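Tyrocidine synthase 2 (Brevibacillus parabrevis, PDB 6TA8) belongs to the large multidomain synthases, and the chain described here is built around a domain of the condensation family. Local coordinates at residues W55-M60 / L165-V170; R251-A256 / S450-Y455; D279-A284 / F385-Q390; L287-K290 / H294-G297; L421-M426 / L432-G437. One frame throughout, in Å; residues are numbered along the deposited sequence.

Contact 1: W55-M60 / L165-V170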
# COMPACT_ATOMS: atom_id res chain seq x y z
N TRP A 55 8.52 -7.72 -6.70
CA TRP A 55 7.98 -6.45 -6.23
C TRP A 55 6.61 -6.71 -5.62
O TRP A 55 5.59 -6.29 -6.17
CB TRP A 55 7.88 -5.45 -7.38
CG TRP A 55 8.07 -4.02 -6.99
CD1 TRP A 55 9.26 -3.38 -6.79
CD2 TRP A 55 7.05 -3.04 -6.76
NE1 TRP A 55 9.04 -2.07 -6.44
CE2 TRP A 55 7.69 -1.84 -6.41
CE3 TRP A 55 5.65 -3.08 -6.81
CZ2 TRP A 55 6.98 -0.67 -6.12
CZ3 TRP A 55 4.95 -1.92 -6.52
CH2 TRP A 55 5.62 -0.74 -6.18
N ASN A 56 6.58 -7.40 -4.48
CA ASN A 56 5.37 -8.02 -3.97
C ASN A 56 4.96 -7.42 -2.63
O ASN A 56 5.62 -6.54 -2.08
CB ASN A 56 5.56 -9.54 -3.82
CG ASN A 56 6.44 -10.13 -4.91
OD1 ASN A 56 6.40 -9.70 -6.06
ND2 ASN A 56 7.24 -11.12 -4.55
N GLN A 57 3.84 -7.92 -2.12
CA GLN A 57 3.41 -7.75 -0.74
C GLN A 57 3.10 -9.12 -0.18
O GLN A 57 2.57 -9.98 -0.89
CB GLN A 57 2.17 -6.84 -0.64
CG GLN A 57 2.47 -5.35 -0.78
CD GLN A 57 1.24 -4.49 -0.62
OE1 GLN A 57 0.11 -4.97 -0.75
NE2 GLN A 57 1.44 -3.21 -0.33
N ALA A 58 3.45 -9.35 1.08
CA ALA A 58 3.31 -10.68 1.66
C ALA A 58 2.98 -10.58 3.14
O ALA A 58 3.32 -9.59 3.81
CB ALA A 58 4.58 -11.51 1.46
N VAL A 59 2.30 -11.61 3.65
CA VAL A 59 2.01 -11.75 5.07
C VAL A 59 2.37 -13.16 5.49
O VAL A 59 2.30 -14.11 4.71
CB VAL A 59 0.53 -11.44 5.39
CG1 VAL A 59 0.16 -10.03 4.97
CG2 VAL A 59 -0.40 -12.46 4.73
N MET A 60 2.79 -13.30 6.75
CA MET A 60 3.15 -14.59 7.33
C MET A 60 2.17 -14.90 8.46
O MET A 60 2.12 -14.17 9.45
CB MET A 60 4.59 -14.57 7.85
CG MET A 60 5.06 -15.88 8.48
SD MET A 60 5.53 -17.13 7.26
CE MET A 60 7.04 -16.43 6.63
N LEU A 165 0.98 -6.04 -8.24
CA LEU A 165 0.19 -5.56 -9.36
C LEU A 165 -1.29 -5.92 -9.25
O LEU A 165 -2.08 -5.44 -10.07
CB LEU A 165 0.75 -6.11 -10.67
CG LEU A 165 1.81 -5.26 -11.38
CD1 LEU A 165 2.37 -6.01 -12.58
CD2 LEU A 165 1.22 -3.92 -11.80
N VAL A 166 -1.68 -6.74 -8.28
CA VAL A 166 -3.06 -7.23 -8.21
C VAL A 166 -3.59 -7.17 -6.78
O VAL A 166 -4.67 -7.71 -6.50
CB VAL A 166 -3.16 -8.67 -8.76
CG1 VAL A 166 -2.98 -8.68 -10.27
CG2 VAL A 166 -2.13 -9.57 -8.08
N VAL A 167 -2.86 -6.53 -5.87
CA VAL A 167 -3.25 -6.45 -4.47
C VAL A 167 -2.83 -5.11 -3.90
O VAL A 167 -1.89 -4.47 -4.38
CB VAL A 167 -2.64 -7.59 -3.61
CG1 VAL A 167 -3.39 -8.90 -3.82
CG2 VAL A 167 -1.16 -7.74 -3.92
N ASP A 168 -3.54 -4.68 -2.86
CA ASP A 168 -3.16 -3.51 -2.08
C ASP A 168 -3.59 -3.74 -0.63
O ASP A 168 -3.98 -4.85 -0.26
CB ASP A 168 -3.75 -2.22 -2.68
CG ASP A 168 -5.27 -2.26 -2.77
OD1 ASP A 168 -5.89 -3.27 -2.39
OD2 ASP A 168 -5.85 -1.25 -3.25
N GLY A 169 -3.52 -2.69 0.18
CA GLY A 169 -3.80 -2.84 1.60
C GLY A 169 -5.21 -3.34 1.89
O GLY A 169 -5.40 -4.26 2.68
N VAL A 170 -6.20 -2.73 1.24
CA VAL A 170 -7.59 -3.13 1.47
C VAL A 170 -7.82 -4.55 0.95
O VAL A 170 -8.57 -5.32 1.55
CB VAL A 170 -8.55 -2.12 0.82
CG1 VAL A 170 -9.99 -2.59 0.96
CG2 VAL A 170 -8.37 -0.74 1.44

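Contact 2: R251-A256 / S450-Y455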
# COMPACT_ATOMS: atom_id res chain seq x y z
N ARG A 251 17.32 0.68 4.40
CA ARG A 251 17.18 0.38 5.81
C ARG A 251 15.93 1.06 6.35
O ARG A 251 15.44 2.04 5.79
CB ARG A 251 18.41 0.83 6.61
CG ARG A 251 19.71 0.18 6.17
CD ARG A 251 19.66 -1.33 6.35
NE ARG A 251 20.96 -1.95 6.10
CZ ARG A 251 21.33 -2.47 4.93
NH1 ARG A 251 20.50 -2.45 3.90
NH2 ARG A 251 22.53 -3.01 4.79
N THR A 252 15.41 0.52 7.45
CA THR A 252 14.18 1.02 8.06
C THR A 252 14.42 1.34 9.52
O THR A 252 15.02 0.54 10.25
CB THR A 252 13.04 -0.00 7.93
OG1 THR A 252 13.37 -1.18 8.67
CG2 THR A 252 12.81 -0.37 6.47
N LEU A 253 13.94 2.50 9.95
CA LEU A 253 13.97 2.92 11.35
C LEU A 253 12.53 3.11 11.81
O LEU A 253 11.80 3.92 11.23
CB LEU A 253 14.78 4.20 11.53
CG LEU A 253 14.98 4.69 12.96
CD1 LEU A 253 16.39 5.25 13.14
CD2 LEU A 253 13.95 5.74 13.33
N SER A 254 12.13 2.38 12.84
CA SER A 254 10.75 2.38 13.30
C SER A 254 10.67 2.84 14.75
O SER A 254 11.57 2.58 15.56
CB SER A 254 10.13 0.98 13.17
OG SER A 254 10.30 0.46 11.87
N PHE A 255 9.57 3.52 15.07
CA PHE A 255 9.23 3.86 16.45
C PHE A 255 7.74 3.61 16.66
O PHE A 255 6.94 3.74 15.73
CB PHE A 255 9.60 5.31 16.79
CG PHE A 255 8.66 6.34 16.22
CD1 PHE A 255 7.57 6.80 16.94
CD2 PHE A 255 8.89 6.88 14.96
CE1 PHE A 255 6.72 7.75 16.42
CE2 PHE A 255 8.04 7.83 14.43
CZ PHE A 255 6.95 8.27 15.16
N ALA A 256 7.38 3.25 17.88
CA ALA A 256 6.01 2.91 18.22
C ALA A 256 5.56 3.71 19.44
O ALA A 256 6.38 4.16 20.25
CB ALA A 256 5.85 1.41 18.49
N SER A 450 16.84 11.45 14.03
CA SER A 450 16.46 12.80 14.44
C SER A 450 15.09 13.18 13.89
O SER A 450 14.27 13.77 14.61
CB SER A 450 17.52 13.80 13.98
OG SER A 450 17.14 15.13 14.29
N LEU A 451 14.82 12.84 12.63
CA LEU A 451 13.52 13.12 12.05
C LEU A 451 12.42 12.29 12.70
O LEU A 451 11.29 12.77 12.85
CB LEU A 451 13.55 12.87 10.54
CG LEU A 451 12.24 12.99 9.77
CD1 LEU A 451 11.66 14.39 9.90
CD2 LEU A 451 12.44 12.62 8.31
N ALA A 452 12.73 11.05 13.09
CA ALA A 452 11.73 10.21 13.74
C ALA A 452 11.45 10.67 15.16
O ALA A 452 10.30 10.65 15.62
CB ALA A 452 12.17 8.75 13.72
N ASP A 453 12.50 11.09 15.89
CA ASP A 453 12.29 11.61 17.23
C ASP A 453 11.58 12.96 17.20
O ASP A 453 10.84 13.30 18.13
CB ASP A 453 13.62 11.72 17.97
CG ASP A 453 14.27 10.37 18.20
OD1 ASP A 453 13.65 9.34 17.87
OD2 ASP A 453 15.42 10.34 18.71
N SER A 454 11.80 13.75 16.14
CA SER A 454 11.06 14.99 15.98
C SER A 454 9.61 14.73 15.57
O SER A 454 8.72 15.53 15.87
CB SER A 454 11.75 15.90 14.96
OG SER A 454 13.06 16.23 15.38
N TYR A 455 9.37 13.62 14.87
CA TYR A 455 8.00 13.25 14.51
C TYR A 455 7.21 12.76 15.72
O TYR A 455 5.99 12.94 15.77
CB TYR A 455 8.03 12.19 13.41
CG TYR A 455 6.67 11.87 12.82
CD1 TYR A 455 5.74 12.87 12.58
CD2 TYR A 455 6.33 10.56 12.48
CE1 TYR A 455 4.50 12.57 12.04
CE2 TYR A 455 5.10 10.26 11.94
CZ TYR A 455 4.19 11.27 11.72
OH TYR A 455 2.96 10.97 11.18

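Contact 3: D279-A284 / F385-Q390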
# COMPACT_ATOMS: atom_id res chain seq x y z
N ASP A 279 -5.30 13.70 9.12
CA ASP A 279 -5.10 15.11 9.45
C ASP A 279 -4.00 15.27 10.50
O ASP A 279 -3.10 16.11 10.35
CB ASP A 279 -6.41 15.73 9.93
CG ASP A 279 -7.43 15.86 8.83
OD1 ASP A 279 -7.03 15.99 7.65
OD2 ASP A 279 -8.64 15.84 9.13
N LEU A 280 -4.07 14.49 11.58
CA LEU A 280 -3.11 14.63 12.67
C LEU A 280 -1.74 14.08 12.29
O LEU A 280 -0.71 14.62 12.71
CB LEU A 280 -3.64 13.95 13.92
CG LEU A 280 -5.04 14.37 14.37
CD1 LEU A 280 -5.47 13.59 15.60
CD2 LEU A 280 -5.09 15.87 14.63
N LEU A 281 -1.70 12.99 11.52
CA LEU A 281 -0.42 12.39 11.15
C LEU A 281 0.36 13.27 10.18
O LEU A 281 1.59 13.29 10.22
CB LEU A 281 -0.64 11.00 10.55
CG LEU A 281 -1.11 9.91 11.52
CD1 LEU A 281 -1.17 8.57 10.81
CD2 LEU A 281 -0.19 9.85 12.73
N LEU A 282 -0.34 13.99 9.29
CA LEU A 282 0.35 14.86 8.34
C LEU A 282 0.74 16.19 8.97
O LEU A 282 1.72 16.81 8.54
CB LEU A 282 -0.52 15.09 7.11
CG LEU A 282 -0.65 13.90 6.15
CD1 LEU A 282 -1.45 14.29 4.91
CD2 LEU A 282 0.72 13.36 5.77
N THR A 283 -0.01 16.65 9.98
CA THR A 283 0.35 17.88 10.67
C THR A 283 1.65 17.71 11.44
O THR A 283 2.57 18.53 11.33
CB THR A 283 -0.78 18.31 11.60
OG1 THR A 283 -1.98 18.48 10.85
CG2 THR A 283 -0.43 19.62 12.30
N ALA A 284 1.75 16.63 12.23
CA ALA A 284 2.99 16.34 12.94
C ALA A 284 4.13 16.01 11.99
O ALA A 284 5.30 16.18 12.36
CB ALA A 284 2.78 15.18 13.92
N PHE A 385 3.98 9.05 1.90
CA PHE A 385 3.26 8.71 3.12
C PHE A 385 2.10 7.78 2.79
O PHE A 385 1.47 7.90 1.74
CB PHE A 385 2.73 9.97 3.82
CG PHE A 385 2.26 9.73 5.23
CD1 PHE A 385 3.15 9.79 6.28
CD2 PHE A 385 0.93 9.44 5.49
CE1 PHE A 385 2.73 9.57 7.58
CE2 PHE A 385 0.50 9.21 6.78
CZ PHE A 385 1.40 9.28 7.83
N ASN A 386 1.84 6.84 3.70
CA ASN A 386 0.78 5.86 3.51
C ASN A 386 0.33 5.36 4.88
O ASN A 386 1.14 4.80 5.63
CB ASN A 386 1.26 4.69 2.64
CG ASN A 386 0.17 3.65 2.41
OD1 ASN A 386 -1.02 3.95 2.50
ND2 ASN A 386 0.59 2.42 2.12
N TYR A 387 -0.94 5.56 5.19
CA TYR A 387 -1.54 5.07 6.43
C TYR A 387 -2.30 3.78 6.13
O TYR A 387 -3.25 3.79 5.34
CB TYR A 387 -2.46 6.11 7.05
CG TYR A 387 -3.17 5.62 8.29
CD1 TYR A 387 -2.46 5.34 9.45
CD2 TYR A 387 -4.54 5.44 8.31
CE1 TYR A 387 -3.09 4.88 10.59
CE2 TYR A 387 -5.19 4.99 9.44
CZ TYR A 387 -4.46 4.71 10.58
OH TYR A 387 -5.10 4.26 11.71
N LEU A 388 -1.89 2.68 6.76
CA LEU A 388 -2.45 1.37 6.46
C LEU A 388 -3.68 1.04 7.30
O LEU A 388 -4.41 0.11 6.95
CB LEU A 388 -1.38 0.29 6.67
CG LEU A 388 -0.12 0.43 5.82
CD1 LEU A 388 1.09 -0.14 6.55
CD2 LEU A 388 -0.30 -0.26 4.47
N GLY A 389 -3.92 1.77 8.39
CA GLY A 389 -5.06 1.49 9.24
C GLY A 389 -4.71 0.58 10.40
O GLY A 389 -3.57 0.14 10.59
N GLN A 390 -5.73 0.29 11.21
CA GLN A 390 -5.57 -0.55 12.38
C GLN A 390 -5.73 -2.02 11.99
O GLN A 390 -6.68 -2.38 11.30
CB GLN A 390 -6.59 -0.18 13.46
CG GLN A 390 -6.72 -1.21 14.57
CD GLN A 390 -6.92 -0.59 15.94
OE1 GLN A 390 -7.30 0.58 16.05
NE2 GLN A 390 -6.68 -1.37 16.99

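Contact 4: L287-K290 / H294-G297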
# COMPACT_ATOMS: atom_id res chain seq x y z
N LEU A 287 5.63 19.51 10.72
CA LEU A 287 6.46 20.13 11.75
C LEU A 287 7.74 19.35 11.98
O LEU A 287 8.77 19.93 12.34
CB LEU A 287 5.67 20.24 13.06
CG LEU A 287 4.26 20.82 12.95
CD1 LEU A 287 3.55 20.70 14.28
CD2 LEU A 287 4.31 22.26 12.48
N ALA A 288 7.71 18.03 11.77
CA ALA A 288 8.91 17.22 11.93
C ALA A 288 9.95 17.59 10.88
O ALA A 288 11.13 17.80 11.21
CB ALA A 288 8.56 15.73 11.84
N VAL A 289 9.54 17.69 9.61
CA VAL A 289 10.46 18.09 8.55
C VAL A 289 10.97 19.51 8.79
O VAL A 289 12.11 19.84 8.43
CB VAL A 289 9.78 17.96 7.18
CG1 VAL A 289 10.74 18.31 6.06
CG2 VAL A 289 9.24 16.54 6.99
N LYS A 290 10.15 20.37 9.40
CA LYS A 290 10.58 21.73 9.69
C LYS A 290 11.69 21.74 10.73
O LYS A 290 12.70 22.43 10.56
CB LYS A 290 9.39 22.57 10.16
CG LYS A 290 9.75 23.99 10.56
CD LYS A 290 8.53 24.77 11.01
CE LYS A 290 8.90 26.17 11.47
NZ LYS A 290 9.56 26.95 10.39
N HIS A 294 14.74 22.14 8.35
CA HIS A 294 14.69 23.60 8.42
C HIS A 294 14.04 24.20 7.17
O HIS A 294 14.60 25.07 6.51
CB HIS A 294 16.08 24.19 8.68
CG HIS A 294 16.70 23.74 9.96
ND1 HIS A 294 17.75 22.85 10.01
CD2 HIS A 294 16.40 24.05 11.25
CE1 HIS A 294 18.08 22.64 11.27
NE2 HIS A 294 17.28 23.35 12.04
N THR A 295 12.85 23.71 6.85
CA THR A 295 12.06 24.19 5.73
C THR A 295 10.75 24.78 6.25
O THR A 295 10.47 24.79 7.45
CB THR A 295 11.78 23.06 4.73
OG1 THR A 295 10.75 22.21 5.25
CG2 THR A 295 13.03 22.24 4.48
N ASN A 296 9.95 25.28 5.31
CA ASN A 296 8.59 25.71 5.63
C ASN A 296 7.59 25.24 4.59
O ASN A 296 6.43 25.67 4.62
CB ASN A 296 8.52 27.24 5.78
CG ASN A 296 9.10 27.72 7.10
OD1 ASN A 296 8.61 27.37 8.17
ND2 ASN A 296 10.14 28.54 7.02
N GLY A 297 8.00 24.36 3.68
CA GLY A 297 7.11 23.79 2.69
C GLY A 297 7.67 22.50 2.12
O GLY A 297 8.80 22.47 1.63

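Contact 5: L421-M426 / L432-G437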
# COMPACT_ATOMS: atom_id res chain seq x y z
N LEU A 421 12.28 9.09 0.81
CA LEU A 421 11.85 8.62 2.12
C LEU A 421 10.46 8.02 2.01
O LEU A 421 9.55 8.67 1.49
CB LEU A 421 11.84 9.76 3.15
CG LEU A 421 13.18 10.37 3.56
CD1 LEU A 421 12.96 11.57 4.47
CD2 LEU A 421 14.07 9.34 4.24
N ASP A 422 10.30 6.79 2.48
CA ASP A 422 9.01 6.13 2.54
C ASP A 422 8.57 6.05 4.00
O ASP A 422 9.21 5.39 4.81
CB ASP A 422 9.07 4.73 1.93
CG ASP A 422 7.78 3.95 2.13
OD1 ASP A 422 7.80 2.71 2.00
OD2 ASP A 422 6.74 4.58 2.42
N ILE A 423 7.48 6.74 4.32
CA ILE A 423 6.96 6.81 5.68
C ILE A 423 5.62 6.09 5.70
O ILE A 423 4.65 6.54 5.07
CB ILE A 423 6.82 8.27 6.15
CG1 ILE A 423 8.18 8.97 6.10
CG2 ILE A 423 6.25 8.31 7.56
CD1 ILE A 423 8.14 10.41 6.53
N SER A 424 5.56 4.99 6.43
CA SER A 424 4.34 4.20 6.59
C SER A 424 3.79 4.38 8.00
O SER A 424 4.49 4.79 8.92
CB SER A 424 4.60 2.72 6.31
OG SER A 424 4.95 2.51 4.95
N ALA A 425 2.50 4.07 8.15
CA ALA A 425 1.82 4.23 9.42
C ALA A 425 0.77 3.14 9.55
O ALA A 425 -0.12 3.02 8.70
CB ALA A 425 1.17 5.61 9.53
N MET A 426 0.87 2.34 10.61
CA MET A 426 -0.08 1.27 10.86
C MET A 426 -0.25 1.10 12.36
O MET A 426 0.64 1.44 13.15
CB MET A 426 0.38 -0.05 10.23
CG MET A 426 1.63 -0.64 10.86
SD MET A 426 2.13 -2.20 10.11
CE MET A 426 0.65 -3.19 10.36
N LEU A 432 0.27 2.41 17.59
CA LEU A 432 0.55 3.12 16.34
C LEU A 432 2.05 3.09 16.09
O LEU A 432 2.82 3.67 16.86
CB LEU A 432 0.03 4.55 16.42
CG LEU A 432 0.52 5.52 15.34
CD1 LEU A 432 -0.23 5.28 14.04
CD2 LEU A 432 0.36 6.96 15.80
N ARG A 433 2.46 2.41 15.03
CA ARG A 433 3.88 2.19 14.74
C ARG A 433 4.23 2.82 13.41
O ARG A 433 3.68 2.44 12.37
CB ARG A 433 4.20 0.69 14.74
CG ARG A 433 3.69 -0.03 15.98
CD ARG A 433 4.32 -1.41 16.14
NE ARG A 433 3.64 -2.41 15.33
CZ ARG A 433 4.19 -3.04 14.29
NH1 ARG A 433 3.49 -3.94 13.61
NH2 ARG A 433 5.44 -2.76 13.94
N ILE A 434 5.14 3.79 13.44
CA ILE A 434 5.60 4.50 12.25
C ILE A 434 6.93 3.91 11.81
O ILE A 434 7.78 3.56 12.64
CB ILE A 434 5.73 6.01 12.51
CG1 ILE A 434 4.49 6.53 13.25
CG2 ILE A 434 5.96 6.77 11.21
CD1 ILE A 434 3.22 6.48 12.44
N SER A 435 7.12 3.79 10.49
CA SER A 435 8.35 3.26 9.92
C SER A 435 8.80 4.17 8.79
O SER A 435 7.99 4.56 7.94
CB SER A 435 8.15 1.83 9.41
OG SER A 435 7.66 0.99 10.44
N VAL A 436 10.09 4.50 8.78
CA VAL A 436 10.68 5.38 7.77
C VAL A 436 11.72 4.58 7.00
O VAL A 436 12.69 4.09 7.58
CB VAL A 436 11.30 6.63 8.40
CG1 VAL A 436 11.80 7.58 7.31
CG2 VAL A 436 10.30 7.34 9.30
N GLY A 437 11.52 4.46 5.69
CA GLY A 437 12.44 3.74 4.83
C GLY A 437 13.38 4.71 4.13
O GLY A 437 12.94 5.72 3.56

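Contact 1: W55-M60 / L165-V170
Q57 and V167 form the closest backbone approach between segment 55-60, a strand from N56 on, and the loop and helix start 165-170, with 7.7 Å from CA to CA, too far for main-chain pairing, and the two segments share no hydrogen bond. Q57 makes the contact. Its CG lies anti to the carbonyl carbon (chi1 -78°) and the chain then runs straight out (chi2 -178°), which carries the carboxamide across to the other backbone. OE1 arrives over the main chain of the loop: it stands 3.8 Å from D168 CA, a van der Waals neighbour and not a bond, and its hydrogen-bond partner lies just beyond the segments. From the other side V167 has its CB directed toward the strand, with CG2 4.4 Å from Q57 OE1. The loop belongs to the stretch H163-G169, which has the HHxxxDG pattern that is the signature of condensation domains. Within it D168 is the N-cap of helix 169-187. Its CB turns away from Q57, and its carboxylate caps a backbone N just past the segment; OD1 is also hydrogen-bonded to S171 OG, while OD2 forms a salt bridge with R307 and takes the backbone N of F323. At the start of the strand N56 folds back so that OD1 accepts W55 N at 3.0 Å, the donor standing 65° out of the carbonyl plane. The W55 indole is stacked with F49.

Contact 2: R251-A256 / S450-Y455
L253 makes the first touch from strand 251-256: its CD2 lies 3.5 Å from A452 CB on helix 450-455, and it also touches I448 and A449 of the longer helix 445-466. S254, next along, turns to the other side of the sheet, where its OG is hydrogen-bonded to S435 OG. F255 comes back to the helix. The strand is an edge strand of a six-stranded mixed sheet, and the short helical segment runs almost along it, 9.3 Å away with axes 21° apart, a helix layered on the edge of the sheet. A452, with its small methyl, marks the nearest backbone approach, 7.3 Å between the CA atoms of F255 and A452. F255 CG sits between backbone N and carbonyl carbon (chi1 75°), which brings the rim of the ring under the helix backbone, so that A452 O stands 3.8 Å above one ring face, offset toward the rim. Y455 meets the same ring in its plane, CD2 lying 3.6 Å from F255 CZ. The two rings are almost perpendicular (86°) but touch rim to rim, neither over the other's face. Y455 OH is hydrogen-bonded to L281 O of helix 277-293.

Contact 3: D279-A284 / F385-Q390
L281 and L282, successive residues of helix 279-284, meet the F385 ring from two directions. L282 comes over a face: its CD2 lies 4.1 Å from the centroid of the F385 ring and only 17° off the ring normal, the geometry of a CH-pi contact, with the methyl shifted toward the CG-CD2 side of the ring. L281 comes instead to the far end of that ring. Its CB is 3.8 Å from F385 CZ, and its CD1 reaches the ring edge in plane. The same CD1 also lies 3.7 Å from Y387 CD1, approaching that ring obliquely, so one methyl of L281 touches both rings, and the L281 side chain lies roughly perpendicular to each aromatic side chain. F385 leaves the strand with CG opposite the backbone N (chi1 -167°), which stretches the ring out until CZ meets L281. Being two apart on strand 385-390, F385 and Y387 project from one side of the sheet, toward the helix. Y387 has a neighbour within its own strand too, since G389 N stands 3.5 Å above the centre of the ring. Helix and strand segments run at 146°, their axes 10.5 Å apart, a helix layered on the central part of a mixed sheet. With no hydrogen bond between the segments and every touching group aliphatic or aromatic, the contact rests on dispersion and on the exclusion of water, and its specificity probably comes from how the two leucines fit the rings.

Contact 4: L287-K290 / H294-G297
K290 and N296 make the one side-chain polar link of this turn: K290 NZ is a donor to N296 OD1, modelled at a very short 2.5 Å, so the pairing is plausible but the exact length is doubtful. The lysine reaches it with a fully extended chain (chi1 to chi3 all close to trans) that bends only at the last torsion, chi4 60°, swinging the ammonium toward the amide. Next come the main-chain bonds, both weak. H294 N points between two carbonyls of the last helical turn, 3.0 Å from K290 O at an N-H...O angle of 125° and 3.5 Å from V289 O at 120°. H294 is the first residue to leave helical angles, with a positive phi, and so it terminates helix 277-293 and turns the chain toward strand 297-304. Its CA also approaches K290 O, a CA-H...O contact; its CB points away from the helix, although CD2 of the imidazole stays near K290 O.

Around these bonds lies the packing. The methylenes of K290 run alongside the next part of the loop, CG lying 3.3 Å from T295 O. V289 CG1 is 4.0 Å from T295 OG1, and the side chains of K290, T295 and N296 touch M333. The hydroxyl of T295 is buried here with no partner anywhere in the model. The helix end is therefore held by several modest terms, weak main-chain bonds, a charge on a neutral amide and aliphatic cover, at a site near the surface.

Contact 5: L421-M426 / L432-G437
I434 places its CD1 against A425 by two like-signed torsions (chi1 -46°, chi2 -67°), which fold the ethyl arm over the neighbouring strand until CD1 lies 3.7 Å from A425 CB. The same chi1 sets CG2 trans to the backbone N, where it meets I423 CG2 at 4.0 Å. I423 CG1 packs 4.1 Å from V436 CG1, the two side chains running alongside. On the other face M426 and R433 also lie next to each other, with the sulfur approaching the guanidinium obliquely, M426 SD 4.1 Å from R433 NH1. Strands 421-426 and 432-437 are the arms of an antiparallel beta hairpin. Their hydrogen-bonded pairs are D422 with G437, S424 with S435, and M426 with R433. The S424 N to S435 O bond is 2.9 Å long, and S435 N returns one of 3.2 Å to S424 O. R433 N lies 2.8 Å from M426 O, whereas the reciprocal M426 N bond is weak. In the sheet, strand 383-390 flanks the first arm and strand 250-256 the second. The face bearing I423, A425, I434 and V436 is covered by helices 277-293, through L281 and L285, and 445-466, through Y455.

How the contacts relate
Contacts 2, 3 and 5 belong to one layered unit: contact 5 joins two strands of the six-stranded sheet by main-chain hydrogen bonds, while contacts 2 and 3 lay helices 445-466 and 277-293 on that sheet through apolar and aromatic groups and are buried. Contact 4 uses the far end of helix 277-293, about 17 Å from contact 3 between centres, where the chain reaches the surface and polar bonds, the main-chain ones weak, matter alongside a little packing. Contact 1 stands apart, on the separate five-stranded sheet that contains strand 56-63, about 20 Å from contact 3 between centres. It is partly buried and has no bond across it, with D168 and Q57 OE1 bonded outside the two segments.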